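Local structure of protein pelota homolog (Archaeoglobus fulgidus, 3OBY) at residues 197-201 with 215-220. The protein probably recognises stalled ribosomes and helps release them, with a proposed metal-dependent endoribonuclease activity that would cleave the stalled mRNA. Residues are numbered along the deposited sequence.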
# COMPACT_ATOMS: atom_id res chain seq x y z
N LYS A 197 -21.88 -3.43 18.51
CA LYS A 197 -20.70 -2.82 17.94
C LYS A 197 -20.99 -1.37 17.60
O LYS A 197 -20.19 -0.48 17.87
CB LYS A 197 -20.26 -3.59 16.69
CG LYS A 197 -21.36 -3.79 15.67
CD LYS A 197 -20.90 -4.72 14.56
CE LYS A 197 -22.04 -5.05 13.59
NZ LYS A 197 -21.62 -6.06 12.58
N ASN A 198 -22.16 -1.15 17.01
CA ASN A 198 -22.56 0.19 16.63
C ASN A 198 -22.63 1.12 17.85
O ASN A 198 -21.92 2.12 17.91
CB ASN A 198 -23.92 0.14 15.92
CG ASN A 198 -23.88 -0.74 14.69
OD1 ASN A 198 -23.16 -0.47 13.73
ND2 ASN A 198 -24.67 -1.82 14.70
N ASP A 199 -23.46 0.77 18.82
CA ASP A 199 -23.59 1.60 20.01
C ASP A 199 -22.25 1.81 20.71
O ASP A 199 -22.00 2.86 21.29
CB ASP A 199 -24.58 0.99 21.00
CG ASP A 199 -25.95 0.75 20.38
OD1 ASP A 199 -26.33 1.50 19.45
OD2 ASP A 199 -26.65 -0.18 20.83
N PHE A 200 -21.37 0.81 20.64
CA PHE A 200 -20.06 0.90 21.27
C PHE A 200 -19.26 2.03 20.61
O PHE A 200 -18.67 2.87 21.30
CB PHE A 200 -19.30 -0.43 21.14
CG PHE A 200 -17.97 -0.44 21.84
CD1 PHE A 200 -17.90 -0.36 23.23
CD2 PHE A 200 -16.78 -0.48 21.11
CE1 PHE A 200 -16.66 -0.33 23.88
CE2 PHE A 200 -15.54 -0.44 21.75
CZ PHE A 200 -15.48 -0.36 23.14
N LEU A 201 -19.24 2.05 19.29
CA LEU A 201 -18.51 3.09 18.56
C LEU A 201 -19.04 4.47 18.98
O LEU A 201 -18.26 5.39 19.23
CB LEU A 201 -18.65 2.90 17.05
CG LEU A 201 -18.06 3.98 16.13
CD1 LEU A 201 -16.62 4.28 16.51
CD2 LEU A 201 -18.14 3.52 14.69
N ALA A 215 -11.34 4.11 14.37
CA ALA A 215 -12.08 2.88 14.60
C ALA A 215 -13.14 2.71 13.52
O ALA A 215 -13.76 3.68 13.10
CB ALA A 215 -12.74 2.92 15.97
N VAL A 216 -13.34 1.47 13.07
CA VAL A 216 -14.34 1.18 12.05
C VAL A 216 -15.18 -0.03 12.42
O VAL A 216 -14.67 -1.00 12.98
CB VAL A 216 -13.69 0.91 10.68
CG1 VAL A 216 -12.81 2.09 10.28
CG2 VAL A 216 -12.88 -0.38 10.72
N VAL A 217 -16.47 0.04 12.12
CA VAL A 217 -17.39 -1.06 12.40
C VAL A 217 -17.64 -1.86 11.13
O VAL A 217 -18.11 -1.31 10.13
CB VAL A 217 -18.74 -0.54 12.92
CG1 VAL A 217 -19.68 -1.71 13.18
CG2 VAL A 217 -18.53 0.25 14.19
N VAL A 218 -17.32 -3.15 11.17
CA VAL A 218 -17.50 -4.03 10.02
C VAL A 218 -18.77 -4.86 10.15
O VAL A 218 -19.27 -5.07 11.26
CB VAL A 218 -16.28 -4.95 9.84
CG1 VAL A 218 -16.53 -5.98 8.76
CG2 VAL A 218 -15.06 -4.11 9.48
N ASP A 219 -19.28 -5.34 9.02
CA ASP A 219 -20.50 -6.14 8.99
C ASP A 219 -20.38 -7.53 9.62
O ASP A 219 -21.39 -8.13 9.98
CB ASP A 219 -20.99 -6.29 7.55
CG ASP A 219 -22.37 -6.92 7.46
OD1 ASP A 219 -22.77 -7.31 6.35
OD2 ASP A 219 -23.05 -7.02 8.51
N VAL A 220 -19.16 -8.04 9.74
CA VAL A 220 -18.94 -9.37 10.33
C VAL A 220 -19.83 -9.62 11.54
O VAL A 220 -19.97 -8.76 12.41
CB VAL A 220 -17.46 -9.55 10.75
CG1 VAL A 220 -17.28 -10.88 11.47
CG2 VAL A 220 -16.56 -9.49 9.53
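In a β-α-β crossover the helix packs on one face of the sheet, running roughly antiparallel to its strands, and alternate residues of a strand face it. In the central eRF1 domain 2 region of pelota, helix 196-207 follows strand 187-191, and after the short helix 209-212 the chain returns as strand 215-217, parallel to 187-191 and at the edge of the sheet. The short axes run at 154°, close to antiparallel, and approach to 9.0 Å. A215 opens the interface, its CB 4.1 Å from CD1 of L201. V216 then turns its side chain away, while its backbone hydrogen-bonds to L188 and V190 of the neighbouring strand. V217 points back at the helix and fills the space between two of its residues: its CG2 lies 3.3 Å from CD2 of L201, and its CG1 lies 3.5 Å from CD of K197. At V218, still extended and paired with V190, carbonyls take over from methyls: the extended K197 side chain delivers NZ to V218 O at 2.9 Å, a hydrogen bond. The chain turns at D219, whose poorly ordered carboxylate is modelled with OD2 4.4 Å from K197 NZ, beyond a salt bridge. K197 NZ also bonds V220 O weakly at 3.2 Å, and the carbonyl of G192. One lysine thus serves both chemistries: its methylenes join the apolar layer, while its buried ammonium is satisfied largely by main-chain oxygens of V218, V220 and G192.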